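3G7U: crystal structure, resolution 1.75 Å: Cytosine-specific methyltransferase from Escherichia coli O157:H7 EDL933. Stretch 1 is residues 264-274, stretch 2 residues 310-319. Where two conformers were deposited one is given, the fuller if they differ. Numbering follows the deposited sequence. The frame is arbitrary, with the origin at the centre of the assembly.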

# COMPACT_ATOMS: atom_id res chain seq x y z
N VAL A 264 -2.85 -7.28 31.51
CA VAL A 264 -3.10 -7.29 30.08
C VAL A 264 -2.37 -8.47 29.45
O VAL A 264 -2.96 -9.26 28.70
N GLN A 265 -1.11 -8.62 29.81
CA GLN A 265 -0.27 -9.67 29.30
C GLN A 265 -0.86 -11.05 29.59
O GLN A 265 -0.81 -11.94 28.74
N GLU A 266 -1.43 -11.24 30.79
CA GLU A 266 -2.01 -12.54 31.15
C GLU A 266 -3.30 -12.79 30.37
O GLU A 266 -3.58 -13.91 29.94
N ARG A 267 -4.06 -11.73 30.15
CA ARG A 267 -5.25 -11.81 29.35
C ARG A 267 -4.90 -12.19 27.90
O ARG A 267 -5.58 -13.04 27.32
N TYR A 268 -3.85 -11.59 27.33
CA TYR A 268 -3.45 -11.90 25.96
C TYR A 268 -2.88 -13.31 25.85
O TYR A 268 -3.17 -14.03 24.88
N ALA A 269 -2.08 -13.72 26.83
CA ALA A 269 -1.56 -15.09 26.88
C ALA A 269 -2.68 -16.13 26.87
O ALA A 269 -2.48 -17.24 26.39
N SER A 270 -3.85 -15.75 27.37
CA SER A 270 -4.94 -16.70 27.49
C SER A 270 -5.79 -16.79 26.22
O SER A 270 -6.65 -17.66 26.11
N LEU A 271 -5.53 -15.92 25.25
CA LEU A 271 -6.32 -15.92 24.01
C LEU A 271 -5.99 -17.12 23.12
O LEU A 271 -4.82 -17.47 22.91
N SER A 272 -7.03 -17.78 22.63
CA SER A 272 -6.83 -18.81 21.61
C SER A 272 -6.70 -18.11 20.25
O SER A 272 -7.13 -16.96 20.09
N PHE A 273 -6.11 -18.80 19.28
CA PHE A 273 -6.04 -18.29 17.91
C PHE A 273 -7.39 -17.76 17.42
O PHE A 273 -8.44 -18.39 17.60
N GLY A 274 -7.40 -16.55 16.85
CA GLY A 274 -8.63 -15.98 16.33
C GLY A 274 -9.52 -15.31 17.35
O GLY A 274 -10.52 -14.66 16.98
N PRO A 310 -3.57 -6.12 16.10
CA PRO A 310 -3.68 -7.56 16.34
C PRO A 310 -2.73 -8.00 17.43
O PRO A 310 -1.69 -7.36 17.66
N ILE A 311 -3.08 -9.09 18.10
CA ILE A 311 -2.21 -9.73 19.09
C ILE A 311 -1.42 -10.81 18.40
O ILE A 311 -1.96 -11.57 17.55
N HIS A 312 -0.14 -10.90 18.75
CA HIS A 312 0.74 -11.88 18.20
C HIS A 312 0.23 -13.31 18.54
O HIS A 312 -0.34 -13.50 19.63
N PRO A 313 0.41 -14.27 17.62
CA PRO A 313 -0.18 -15.61 17.85
C PRO A 313 0.44 -16.37 19.03
O PRO A 313 -0.28 -17.14 19.70
N TYR A 314 1.73 -16.13 19.26
CA TYR A 314 2.50 -16.87 20.27
C TYR A 314 2.88 -16.02 21.51
O TYR A 314 2.85 -16.52 22.64
N HIS A 315 3.22 -14.75 21.28
CA HIS A 315 3.60 -13.85 22.36
C HIS A 315 2.43 -13.06 22.89
O HIS A 315 1.53 -12.67 22.14
N PRO A 316 2.44 -12.80 24.21
CA PRO A 316 1.33 -12.08 24.80
C PRO A 316 1.39 -10.55 24.64
O PRO A 316 1.49 -9.81 25.61
N ARG A 317 1.24 -10.06 23.40
CA ARG A 317 1.50 -8.65 23.12
C ARG A 317 0.84 -8.27 21.79
O ARG A 317 0.58 -9.15 20.97
N VAL A 318 0.62 -6.97 21.56
CA VAL A 318 0.26 -6.52 20.22
C VAL A 318 1.45 -6.71 19.30
O VAL A 318 2.59 -6.82 19.78
N ILE A 319 1.21 -6.80 17.99
CA ILE A 319 2.30 -6.96 17.01
C ILE A 319 3.13 -5.66 16.89
O ILE A 319 2.63 -4.59 17.27

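A helical segment that begins before Val264, and the loop beyond it, pack against stretch 2, which has no regular helix or strand. No hydrogen bond crosses between the stretches, so the contact rests on apolar packing and shape, and it buries 417 Å² in all. The backbones come closest at Ala269 and Pro316, whose CA atoms lie 4.7 Å apart.

Val264 (chi1 t) does not reach stretch 2, but its carbonyl O accepts the helical hydrogen bond from Tyr268 N. Gln265 is the first residue to make contact. Its CB points sideways, and the extended chain (chi1 t, chi2 t) brings its CG methylene beside proline: Gln265 CG lies 3.8 Å from Pro316 CG. The backbone comes nearer still, with Gln265 O 3.4 Å from Pro316 CB. A long side chain with an aliphatic stem and a polar end suits this margin of the contact. Glu266 (chi1 m) points away, as a charged residue at the surface may, and Arg267 points sideways, its guanidinium hydrogen-bonded elsewhere in the structure.

Tyr268 is the centrepiece. Its CB points toward stretch 2, and chi1 m places the buried ring among Ile311, Pro316, Arg317 and Val318. Ile311, with chi1 and chi2 both m, sets its CD1 methyl over one face of the ring, 3.6 Å from the centroid of Tyr268 and 14° off the ring normal, a CH-pi contact. Pro316 O lies at the ring edge, 3.8 Å from Tyr268 CD2, so the carbonyl meets the edge rather than the electron-rich face. Val318 (chi1 m) adds a looser contact, with its CG1 4.4 Å from Tyr268 CE2. An aromatic ring serves well here because its broad face receives a methyl while its edge meets one backbone carbonyl, Pro316 O.

Ala269 approaches Pro316 with little bulk of its own: Ala269 CB is 3.9 Å from Pro316 CB, and the short side chain accompanies the close backbone approach. Pro316, whose ring is C-gamma endo, thus touches Gln265, Tyr268 and Ala269, and loses more area to the contact than any other residue, 87 Å². Ser270 makes no contact across the stretches.

Leu271 (chi1 m, chi2 t) turns toward stretch 2 and brings its CD1 to 4.3 Å from Ile311 CG1, adding to the apolar surroundings of that isoleucine. Ser272 points away, a fitting place for a small polar residue.

Phe273 starts sideways, but with chi1 m the end of its ring comes nearer. A long, flat side chain suits this place, since it can reach across from a sideways CB and meet both a carbonyl and apolar atoms. Pro313 O sits at the ring edge, 3.3 Å from Phe273 CE1, which is also 4.3 Å from Pro313 CB, and Phe273 CZ lies 3.9 Å from CE1 of Tyr314, whose CB points away although its ring swings back (chi1 m). Within stretch 2, out of reach of stretch 1, His312 (chi1 t) accepts hydrogen bonds at ND1 from Tyr314 N at 3.2 Å and His315 N at 3.1 Å. Gly274 closes the stretch with positive phi, where a CB would jam against the preceding carbonyl O.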

# COMPACT_ATOMS: atom_id res chain seq x y z
CB VAL A 264 -2.72 -5.94 29.43
CG1 VAL A 264 -2.69 -6.05 27.92
CG2 VAL A 264 -3.70 -4.86 29.84
CB GLN A 265 1.10 -9.52 29.94
CG GLN A 265 2.19 -10.33 29.34
CD GLN A 265 3.56 -9.85 29.76
OE1 GLN A 265 4.52 -10.62 29.75
NE2 GLN A 265 3.67 -8.58 30.15
CB GLU A 266 -2.22 -12.63 32.66
CG GLU A 266 -0.98 -13.14 33.41
CD GLU A 266 -0.92 -12.73 34.89
OE1 GLU A 266 -1.92 -12.19 35.43
OE2 GLU A 266 0.14 -12.95 35.51
CB ARG A 267 -5.96 -10.47 29.40
CG ARG A 267 -7.44 -10.56 29.49
CD ARG A 267 -8.01 -9.22 29.83
NE ARG A 267 -7.84 -8.26 28.75
CZ ARG A 267 -7.49 -6.99 28.94
NH1 ARG A 267 -7.27 -6.54 30.17
NH2 ARG A 267 -7.34 -6.17 27.90
CB TYR A 268 -2.41 -10.90 25.42
CG TYR A 268 -2.90 -9.49 25.19
CD1 TYR A 268 -4.26 -9.15 25.24
CD2 TYR A 268 -1.99 -8.47 24.90
CE1 TYR A 268 -4.69 -7.85 25.02
CE2 TYR A 268 -2.43 -7.15 24.67
CZ TYR A 268 -3.77 -6.86 24.73
OH TYR A 268 -4.17 -5.58 24.53
CB ALA A 269 -0.68 -15.29 28.11
CB SER A 270 -5.78 -16.40 28.73
OG SER A 270 -5.02 -16.67 29.90
CB LEU A 271 -6.16 -14.58 23.26
CG LEU A 271 -6.69 -13.33 23.95
CD1 LEU A 271 -6.36 -12.10 23.12
CD2 LEU A 271 -8.21 -13.39 24.19
CB SER A 272 -7.99 -19.83 21.61
OG SER A 272 -7.97 -20.67 22.76
CB PHE A 273 -5.53 -19.39 17.00
CG PHE A 273 -4.19 -19.94 17.38
CD1 PHE A 273 -3.21 -19.13 17.95
CD2 PHE A 273 -3.87 -21.26 17.12
CE1 PHE A 273 -1.95 -19.65 18.27
CE2 PHE A 273 -2.62 -21.79 17.44
CZ PHE A 273 -1.66 -20.98 18.03
CB PRO A 310 -3.20 -8.18 15.02
CG PRO A 310 -3.40 -7.07 14.00
CD PRO A 310 -3.11 -5.82 14.72
CB ILE A 311 -3.07 -10.35 20.24
CG1 ILE A 311 -4.01 -9.29 20.83
CG2 ILE A 311 -2.23 -11.03 21.33
CD1 ILE A 311 -3.33 -8.06 21.35
CB HIS A 312 2.10 -11.68 18.85
CG HIS A 312 3.21 -12.37 18.13
ND1 HIS A 312 3.55 -13.68 18.37
CD2 HIS A 312 4.06 -11.93 17.17
CE1 HIS A 312 4.56 -14.02 17.58
NE2 HIS A 312 4.90 -12.97 16.86
CB PRO A 313 0.11 -16.35 16.55
CG PRO A 313 1.31 -15.64 15.94
CD PRO A 313 1.09 -14.20 16.30
CB TYR A 314 3.74 -17.48 19.63
CG TYR A 314 3.42 -18.38 18.44
CD1 TYR A 314 2.43 -19.37 18.52
CD2 TYR A 314 4.12 -18.25 17.24
CE1 TYR A 314 2.15 -20.20 17.43
CE2 TYR A 314 3.84 -19.08 16.14
CZ TYR A 314 2.87 -20.05 16.25
OH TYR A 314 2.61 -20.86 15.16
CB HIS A 315 4.73 -12.88 21.91
CG HIS A 315 5.95 -13.58 21.42
ND1 HIS A 315 6.65 -14.48 22.18
CD2 HIS A 315 6.59 -13.52 20.23
CE1 HIS A 315 7.67 -14.95 21.49
NE2 HIS A 315 7.64 -14.39 20.29
CB PRO A 316 1.40 -12.49 26.28
CG PRO A 316 2.86 -12.78 26.52
CD PRO A 316 3.44 -13.24 25.21
CB ARG A 317 3.01 -8.40 23.05
CG ARG A 317 3.75 -9.28 22.06
CD ARG A 317 5.11 -8.68 21.76
NE ARG A 317 5.95 -9.42 20.83
CZ ARG A 317 5.86 -9.39 19.49
NH1 ARG A 317 4.93 -8.65 18.89
NH2 ARG A 317 6.74 -10.05 18.75
CB VAL A 318 -0.18 -5.05 20.21
CG1 VAL A 318 -1.42 -4.88 21.07
CG2 VAL A 318 0.91 -4.16 20.77
CB ILE A 319 1.74 -7.42 15.61
CG1 ILE A 319 0.76 -6.38 15.03
CG2 ILE A 319 1.13 -8.88 15.73
CD1 ILE A 319 0.28 -6.74 13.59